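Local coordinates for protein pumilio homolog 23 (Arabidopsis thaliana, PDB 5WZJ) that binds RNA sequence-specifically through pumilio repeats, recognising an 18S rRNA sequence, and probably regulates translation and mRNA stability, at residues I490-R493 with G494-E498; S506-V509 with E510-D514; P202-L205 with T206-L209. All coordinates share one frame; numbering follows the deposited sequence.

Interaction 1: residues I490-R493 with G494-E498; sequences IKLR and GHFGE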
loop_
_atom_site.group_PDB
_atom_site.type_symbol
_atom_site.label_atom_id
_atom_site.label_comp_id
_atom_site.label_asym_id
_atom_site.label_seq_id
_atom_site.Cartn_x
_atom_site.Cartn_y
_atom_site.Cartn_z
ATOM N N ILE A 490 -16.503 -30.619 2.717
ATOM C CA ILE A 490 -16.407 -32.068 2.532
ATOM C C ILE A 490 -15.527 -32.410 1.336
ATOM O O ILE A 490 -14.788 -33.403 1.360
ATOM C CB ILE A 490 -17.819 -32.683 2.413
ATOM C CG1 ILE A 490 -18.479 -32.671 3.791
ATOM C CG2 ILE A 490 -17.765 -34.120 1.855
ATOM C CD1 ILE A 490 -19.977 -32.969 3.784
ATOM N N LYS A 491 -15.552 -31.588 0.288
ATOM C CA LYS A 491 -14.704 -31.933 -0.846
ATOM C C LYS A 491 -13.225 -31.657 -0.588
ATOM O O LYS A 491 -12.396 -31.998 -1.438
ATOM C CB LYS A 491 -15.192 -31.207 -2.102
ATOM C CG LYS A 491 -16.428 -31.923 -2.692
ATOM C CD LYS A 491 -16.882 -31.335 -4.003
ATOM C CE LYS A 491 -17.713 -30.078 -3.787
ATOM N NZ LYS A 491 -18.419 -29.722 -5.064
ATOM N N LEU A 492 -12.867 -31.078 0.555
ATOM C CA LEU A 492 -11.463 -30.974 0.938
ATOM C C LEU A 492 -10.977 -32.175 1.741
ATOM O O LEU A 492 -9.777 -32.247 2.045
ATOM C CB LEU A 492 -11.214 -29.698 1.743
ATOM C CG LEU A 492 -11.402 -28.373 0.998
ATOM C CD1 LEU A 492 -11.195 -27.202 1.941
ATOM C CD2 LEU A 492 -10.432 -28.269 -0.173
ATOM N N ARG A 493 -11.870 -33.109 2.084
ATOM C CA ARG A 493 -11.487 -34.262 2.890
ATOM C C ARG A 493 -10.394 -35.058 2.199
ATOM O O ARG A 493 -10.394 -35.222 0.976
ATOM C CB ARG A 493 -12.691 -35.167 3.159
ATOM C CG ARG A 493 -13.681 -34.600 4.172
ATOM C CD ARG A 493 -14.671 -35.658 4.670
ATOM N NE ARG A 493 -14.031 -36.726 5.437
ATOM C CZ ARG A 493 -14.694 -37.605 6.190
ATOM N NH1 ARG A 493 -16.017 -37.532 6.284
ATOM N NH2 ARG A 493 -14.038 -38.554 6.852
ATOM N N GLY A 494 -9.460 -35.562 2.990
ATOM C CA GLY A 494 -8.288 -36.209 2.447
ATOM C C GLY A 494 -7.154 -35.269 2.124
ATOM O O GLY A 494 -6.060 -35.736 1.779
ATOM N N HIS A 495 -7.361 -33.958 2.237
ATOM C CA HIS A 495 -6.323 -32.996 1.897
ATOM C C HIS A 495 -6.004 -32.041 3.026
ATOM O O HIS A 495 -5.178 -31.140 2.843
ATOM C CB HIS A 495 -6.718 -32.199 0.645
ATOM C CG HIS A 495 -6.732 -33.030 -0.594
ATOM N ND1 HIS A 495 -7.854 -33.709 -1.018
ATOM C CD2 HIS A 495 -5.751 -33.331 -1.475
ATOM C CE1 HIS A 495 -7.568 -34.383 -2.118
ATOM N NE2 HIS A 495 -6.298 -34.172 -2.415
ATOM N N PHE A 496 -6.639 -32.200 4.182
ATOM C CA PHE A 496 -6.372 -31.258 5.256
ATOM C C PHE A 496 -4.945 -31.391 5.767
ATOM O O PHE A 496 -4.352 -30.392 6.191
ATOM C CB PHE A 496 -7.387 -31.445 6.382
ATOM C CG PHE A 496 -8.773 -30.995 6.002
ATOM C CD1 PHE A 496 -9.073 -29.637 5.909
ATOM C CD2 PHE A 496 -9.763 -31.922 5.707
ATOM C CE1 PHE A 496 -10.349 -29.206 5.551
ATOM C CE2 PHE A 496 -11.054 -31.492 5.347
ATOM C CZ PHE A 496 -11.339 -30.135 5.269
ATOM N N GLY A 497 -4.377 -32.599 5.718
ATOM C CA GLY A 497 -2.995 -32.771 6.150
ATOM C C GLY A 497 -2.027 -31.968 5.299
ATOM O O GLY A 497 -1.208 -31.203 5.817
ATOM N N GLU A 498 -2.133 -32.113 3.974
ATOM C CA GLU A 498 -1.267 -31.365 3.068
ATOM C C GLU A 498 -1.501 -29.863 3.196
ATOM O O GLU A 498 -0.546 -29.078 3.201
ATOM C CB GLU A 498 -1.497 -31.830 1.631
ATOM C CG GLU A 498 -0.512 -31.236 0.645
ATOM C CD GLU A 498 -0.891 -31.507 -0.799
ATOM O OE1 GLU A 498 -1.727 -32.410 -1.042
ATOM O OE2 GLU A 498 -0.354 -30.807 -1.686
#

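Interaction 2: residues S506-V509 with E510-D514; sequences SFTV and EKCFD. With nucleotides of chain B.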
loop_
_atom_site.group_PDB
_atom_site.type_symbol
_atom_site.label_atom_id
_atom_site.label_comp_id
_atom_site.label_asym_id
_atom_site.label_seq_id
_atom_site.Cartn_x
_atom_site.Cartn_y
_atom_site.Cartn_z
ATOM N N SER A 506 -2.831 -23.407 5.945
ATOM C CA SER A 506 -3.073 -23.692 7.352
ATOM C C SER A 506 -4.182 -22.812 7.914
ATOM O O SER A 506 -4.977 -23.268 8.745
ATOM C CB SER A 506 -1.786 -23.526 8.161
ATOM O OG SER A 506 -1.404 -22.163 8.296
ATOM N N PHE A 507 -4.251 -21.548 7.473
ATOM C CA PHE A 507 -5.380 -20.701 7.850
ATOM C C PHE A 507 -6.687 -21.295 7.353
ATOM O O PHE A 507 -7.714 -21.208 8.031
ATOM C CB PHE A 507 -5.224 -19.289 7.281
ATOM C CG PHE A 507 -4.105 -18.483 7.899
ATOM C CD1 PHE A 507 -2.819 -18.532 7.369
ATOM C CD2 PHE A 507 -4.354 -17.643 8.973
ATOM C CE1 PHE A 507 -1.801 -17.779 7.921
ATOM C CE2 PHE A 507 -3.342 -16.889 9.528
ATOM C CZ PHE A 507 -2.064 -16.955 9.001
ATOM N N THR A 508 -6.670 -21.875 6.151
ATOM C CA THR A 508 -7.881 -22.469 5.601
ATOM C C THR A 508 -8.327 -23.674 6.423
ATOM O O THR A 508 -9.529 -23.859 6.656
ATOM C CB THR A 508 -7.651 -22.849 4.136
ATOM O OG1 THR A 508 -7.135 -21.714 3.422
ATOM C CG2 THR A 508 -8.954 -23.310 3.487
ATOM N N VAL A 509 -7.380 -24.496 6.888
ATOM C CA VAL A 509 -7.732 -25.612 7.770
ATOM C C VAL A 509 -8.445 -25.097 9.015
ATOM O O VAL A 509 -9.486 -25.625 9.425
ATOM C CB VAL A 509 -6.478 -26.425 8.140
ATOM C CG1 VAL A 509 -6.829 -27.494 9.171
ATOM C CG2 VAL A 509 -5.869 -27.055 6.896
ATOM N N GLU A 510 -7.888 -24.053 9.628
ATOM C CA GLU A 510 -8.486 -23.425 10.802
ATOM C C GLU A 510 -9.917 -22.985 10.544
ATOM O O GLU A 510 -10.795 -23.160 11.394
ATOM C CB GLU A 510 -7.683 -22.192 11.185
ATOM C CG GLU A 510 -6.703 -22.321 12.286
ATOM C CD GLU A 510 -5.923 -21.038 12.416
ATOM O OE1 GLU A 510 -4.968 -20.843 11.622
ATOM O OE2 GLU A 510 -6.313 -20.203 13.263
ATOM N N LYS A 511 -10.145 -22.312 9.417
ATOM C CA LYS A 511 -11.456 -21.730 9.179
ATOM C C LYS A 511 -12.463 -22.785 8.742
ATOM O O LYS A 511 -13.651 -22.665 9.056
ATOM C CB LYS A 511 -11.327 -20.585 8.170
ATOM C CG LYS A 511 -10.338 -19.537 8.689
ATOM C CD LYS A 511 -10.319 -18.252 7.904
ATOM C CE LYS A 511 -9.266 -17.295 8.479
ATOM N NZ LYS A 511 -9.141 -16.038 7.689
ATOM N N CYS A 512 -12.009 -23.830 8.050
ATOM C CA CYS A 512 -12.869 -24.992 7.841
ATOM C C CYS A 512 -13.250 -25.622 9.168
ATOM O O CYS A 512 -14.433 -25.884 9.430
ATOM C CB CYS A 512 -12.175 -26.025 6.955
ATOM S SG CYS A 512 -12.039 -25.555 5.220
ATOM N N PHE A 513 -12.250 -25.882 10.015
ATOM C CA PHE A 513 -12.509 -26.495 11.315
ATOM C C PHE A 513 -13.549 -25.701 12.094
ATOM O O PHE A 513 -14.515 -26.267 12.626
ATOM C CB PHE A 513 -11.195 -26.607 12.099
ATOM C CG PHE A 513 -11.306 -27.400 13.372
ATOM C CD1 PHE A 513 -11.688 -26.785 14.558
ATOM C CD2 PHE A 513 -11.024 -28.759 13.385
ATOM C CE1 PHE A 513 -11.783 -27.510 15.738
ATOM C CE2 PHE A 513 -11.114 -29.491 14.560
ATOM C CZ PHE A 513 -11.495 -28.863 15.738
ATOM N N ASP A 514 -13.387 -24.378 12.136
ATOM C CA ASP A 514 -14.317 -23.540 12.887
ATOM C C ASP A 514 -15.738 -23.620 12.342
ATOM O O ASP A 514 -16.700 -23.510 13.108
ATOM C CB ASP A 514 -13.838 -22.087 12.884
ATOM C CG ASP A 514 -12.704 -21.847 13.874
ATOM O OD1 ASP A 514 -12.445 -22.734 14.721
ATOM O OD2 ASP A 514 -12.080 -20.773 13.812
ATOM P P G B 2 3.110 -13.848 7.931
ATOM O OP1 G B 2 4.282 -13.125 7.378
ATOM O OP2 G B 2 2.195 -13.170 8.882
ATOM O "O5'" G B 2 2.252 -14.316 6.671
ATOM C "C5'" G B 2 2.693 -15.381 5.841
ATOM C "C4'" G B 2 1.696 -15.658 4.743
ATOM O "O4'" G B 2 0.464 -16.170 5.299
ATOM C "C3'" G B 2 1.271 -14.454 3.919
ATOM O "O3'" G B 2 2.207 -14.222 2.879
ATOM C "C2'" G B 2 -0.123 -14.836 3.404
ATOM O "O2'" G B 2 -0.033 -15.488 2.143
ATOM C "C1'" G B 2 -0.611 -15.851 4.454
ATOM N N9 G B 2 -1.762 -15.404 5.262
ATOM C C8 G B 2 -1.865 -14.461 6.265
ATOM N N7 G B 2 -3.080 -14.366 6.756
ATOM C C5 G B 2 -3.816 -15.306 6.033
ATOM C C6 G B 2 -5.187 -15.681 6.090
ATOM O O6 G B 2 -6.073 -15.235 6.821
ATOM N N1 G B 2 -5.497 -16.678 5.166
ATOM C C2 G B 2 -4.610 -17.244 4.289
ATOM N N2 G B 2 -5.086 -18.193 3.477
ATOM N N3 G B 2 -3.328 -16.915 4.224
ATOM C C4 G B 2 -3.013 -15.949 5.116
ATOM O "O5'" G B 1 3.612 -14.498 12.296
ATOM C "C5'" G B 1 4.611 -15.306 11.689
ATOM C "C4'" G B 1 4.012 -16.323 10.747
ATOM O "O4'" G B 1 3.270 -17.318 11.505
ATOM C "C3'" G B 1 3.005 -15.789 9.732
ATOM O "O3'" G B 1 3.631 -15.227 8.583
ATOM C "C2'" G B 1 2.159 -17.022 9.420
ATOM O "O2'" G B 1 2.816 -17.858 8.480
ATOM C "C1'" G B 1 2.138 -17.740 10.775
ATOM N N9 G B 1 0.923 -17.424 11.554
ATOM C C8 G B 1 0.716 -16.346 12.389
ATOM N N7 G B 1 -0.473 -16.328 12.933
ATOM C C5 G B 1 -1.092 -17.466 12.423
ATOM C C6 G B 1 -2.399 -17.980 12.650
ATOM O O6 G B 1 -3.290 -17.511 13.373
ATOM N N1 G B 1 -2.619 -19.158 11.929
ATOM C C2 G B 1 -1.707 -19.765 11.096
ATOM N N2 G B 1 -2.118 -20.893 10.488
ATOM N N3 G B 1 -0.482 -19.295 10.876
ATOM C C4 G B 1 -0.246 -18.153 11.567
#

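Interaction 3: residues P202-L205 with T206-L209; sequences PGML and TYLL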
loop_
_atom_site.group_PDB
_atom_site.type_symbol
_atom_site.label_atom_id
_atom_site.label_comp_id
_atom_site.label_asym_id
_atom_site.label_seq_id
_atom_site.Cartn_x
_atom_site.Cartn_y
_atom_site.Cartn_z
ATOM N N PRO A 202 3.519 21.380 13.233
ATOM C CA PRO A 202 2.512 21.738 12.216
ATOM C C PRO A 202 2.836 23.022 11.479
ATOM O O PRO A 202 2.688 23.079 10.252
ATOM C CB PRO A 202 1.213 21.865 13.037
ATOM C CG PRO A 202 1.430 20.991 14.226
ATOM C CD PRO A 202 2.912 21.154 14.558
ATOM N N GLY A 203 3.289 24.054 12.192
ATOM C CA GLY A 203 3.644 25.296 11.528
ATOM C C GLY A 203 4.826 25.145 10.581
ATOM O O GLY A 203 4.896 25.827 9.555
ATOM N N MET A 204 5.776 24.269 10.917
ATOM C CA MET A 204 6.924 24.065 10.039
ATOM C C MET A 204 6.522 23.301 8.780
ATOM O O MET A 204 6.970 23.634 7.678
ATOM C CB MET A 204 8.034 23.332 10.789
ATOM C CG MET A 204 9.387 23.370 10.081
ATOM S SD MET A 204 10.122 25.027 10.085
ATOM C CE MET A 204 10.016 25.424 11.835
ATOM N N LEU A 205 5.686 22.267 8.926
ATOM C CA LEU A 205 5.181 21.550 7.756
ATOM C C LEU A 205 4.460 22.505 6.808
ATOM O O LEU A 205 4.727 22.520 5.597
ATOM C CB LEU A 205 4.253 20.417 8.192
ATOM C CG LEU A 205 3.617 19.578 7.074
ATOM C CD1 LEU A 205 4.694 18.881 6.239
ATOM C CD2 LEU A 205 2.655 18.546 7.639
ATOM N N THR A 206 3.567 23.337 7.354
ATOM C CA THR A 206 2.826 24.298 6.534
ATOM C C THR A 206 3.774 25.265 5.839
ATOM O O THR A 206 3.649 25.522 4.636
ATOM C CB THR A 206 1.815 25.052 7.409
ATOM O OG1 THR A 206 0.865 24.112 7.939
ATOM C CG2 THR A 206 1.077 26.129 6.602
ATOM N N TYR A 207 4.749 25.789 6.585
ATOM C CA TYR A 207 5.705 26.740 6.029
ATOM C C TYR A 207 6.529 26.106 4.916
ATOM O O TYR A 207 6.711 26.705 3.849
ATOM C CB TYR A 207 6.612 27.255 7.150
ATOM C CG TYR A 207 7.886 27.948 6.708
ATOM C CD1 TYR A 207 7.847 29.219 6.142
ATOM C CD2 TYR A 207 9.138 27.351 6.902
ATOM C CE1 TYR A 207 9.020 29.870 5.747
ATOM C CE2 TYR A 207 10.323 27.989 6.505
ATOM C CZ TYR A 207 10.250 29.256 5.934
ATOM O OH TYR A 207 11.397 29.920 5.553
ATOM N N LEU A 208 7.052 24.896 5.153
ATOM C CA LEU A 208 7.855 24.226 4.134
ATOM C C LEU A 208 7.027 23.964 2.881
ATOM O O LEU A 208 7.432 24.318 1.767
ATOM C CB LEU A 208 8.428 22.914 4.690
ATOM C CG LEU A 208 9.065 21.985 3.653
ATOM C CD1 LEU A 208 10.257 22.676 2.943
ATOM C CD2 LEU A 208 9.504 20.677 4.333
ATOM N N LEU A 209 5.843 23.369 3.055
ATOM C CA LEU A 209 5.008 23.021 1.910
ATOM C C LEU A 209 4.566 24.262 1.139
ATOM O O LEU A 209 4.570 24.259 -0.095
ATOM C CB LEU A 209 3.791 22.198 2.363
ATOM C CG LEU A 209 2.811 21.755 1.259
ATOM C CD1 LEU A 209 3.548 21.019 0.154
ATOM C CD2 LEU A 209 1.655 20.884 1.811
#

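Interaction 1: residues I490-R493 with G494-E498
Leu-492 and Phe-496 meet in a local apolar contact across the tight connection between helix 482-490 and helix 496-501, where Pumilio repeat 7 gives way to repeat 8. The connection is a pair of overlapping beta turns: a type I turn from Ile-490 to Arg-493, followed by a type II turn from Leu-492 to His-495. The second is closed by the backbone N of His-495, which donates to Leu-492 O at 3.0 Å, a somewhat bent bond of 140°. His-495 then serves as N-cap of the new helix. Gly-494 adopts a positive phi, a conformation in which a beta carbon would collide with the preceding carbonyl oxygen. A carboxylate from outside the turn also holds it: Glu-527, on helix 518-530, accepts from the N of both Gly-494 and Phe-496, so the loop is tied to helix 518-530.

The ring of Phe-496 reaches back beneath the turn because its CG lies beside the backbone N, anti to the carbonyl carbon (chi1 -70°). Its CZ comes within 3.6 Å of Leu-492 CB, while the carbonyl oxygen of Leu-492 stands over one ring face. The backbone of Arg-493 approaches obliquely, its CA 3.7 Å from Phe-496 CE2. Farther in, Leu-492 and Phe-496 both touch Cys-512, and these two side chains thereby join the packing between helix 496-501 and helix 503-514. The imidazole of His-495 takes a different position from the phenyl ring: Leu-492 O lies at its edge, in the ring plane, and approaches His-495 CB to 3.4 Å.

Interaction 2: residues S506-V509 with E510-D514
Ser-506 to Glu-510 and the next three i to i+4 pairs are joined by alpha-helical backbone bonds, from Glu-510 N to Ser-506 O through Phe-513 N to Val-509 O, which set Ser-506, Phe-507 and Glu-510 on the RNA-facing side of helix 503-514. Ser-506 OG, between its backbone N and carbonyl carbon (chi1 72°), accepts from N2 of G1 of chain B at 2.6 Å. Glu-510 OE1 receives both N1 (2.9 Å) and N2 (3.1 Å) of the same base, while its OE2 is held by Tyr-543 OH. A serine and a glutamate four residues apart, both reading the Watson-Crick edge, form the guanine-recognition pair familiar from PUF repeats. Between them in sequence, Phe-507 slides its ring between two bases: C5 of G2 sits 3.5 Å above the plane over the ring centre, and C2 of G1 lies over the opposite face, offset toward the rim. An alanine here removes the ring between the bases, and G1 and G2 would probably be freer to shift. Lys-511 extends past Phe-507 O, its CG 3.2 Å from that oxygen, so that NZ reaches O6 of G2 at 3.3 Å while salt-bridged to Glu-473, which also accepts from Thr-508 OG1.

Interaction 3: residues P202-L205 with T206-L209
Met-204 folds its thioether back beside the Tyr-207 ring, one helical turn on, in a Met-aromatic contact near the start of helix 202-213. The approach is a shallow one: SD lies 5.3 Å from the centroid of the Tyr-207 ring, 68° off the ring normal, so the sulfur is neither over the face nor squarely at the edge. Its nearest ring atom is Tyr-207 CD2, 4.1 Å from Met-204 SD. The two side chains run alongside each other and point the same way. In each, CG lies anti to the backbone N, but the methionine then bends about its CB-CG bond (chi2 69°), which brings SD level with the near part of the ring instead of letting the chain run straight out. A further bend about CG-SD turns only the terminal methyl.

The backbone beneath is ordinary alpha helix, its i to i+4 bonds running from Thr-206 N to Pro-202 O (3.0 Å) through to Leu-209 N and Leu-205 O. Pro-202, which has no N-H to offer, suits the first turn, where its carbonyl can still accept. Tyr-207 CB rests 3.3 Å from Gly-203 O.

This segment joins neighbouring helices of the superhelix. Met-204 touches both helix 121-137, where Tyr-207 shares its contact with Cys-132, and helix 146-160, on which Leu-205 and Leu-208 also pack. Thr-206, by contrast, carries its OG1 to a hydrogen bond with Gln-246. The bound RNA is about 15 Å away at the nearest atoms, and the contact is structural packing. The oblique approach of sulfur to ring is consistent with a pairing held mainly by dispersion and shape, with little directional demand on either side chain.

Along the chain interaction 3 comes first, followed by interactions 1 and 2 in close succession. Interactions 1 and 2 have centres 11 Å apart and touch: helix 496-501 and helix 503-514 follow each other, and Val-509 CG2 of the latter packs 3.7 Å from Phe-496 O. The turn entering Pumilio repeat 8 is thus packed behind the helix that reads RNA. Interaction 3, on helix 202-213, lies on the opposite side of the chain's centre, its centre about 58 Å from that of interaction 1 and 50 Å from that of interaction 2. All three fall within one NOP9-like PUF repeat range, sampling distant parts of a superhelix whose stacked helices carry the RNA-binding surface.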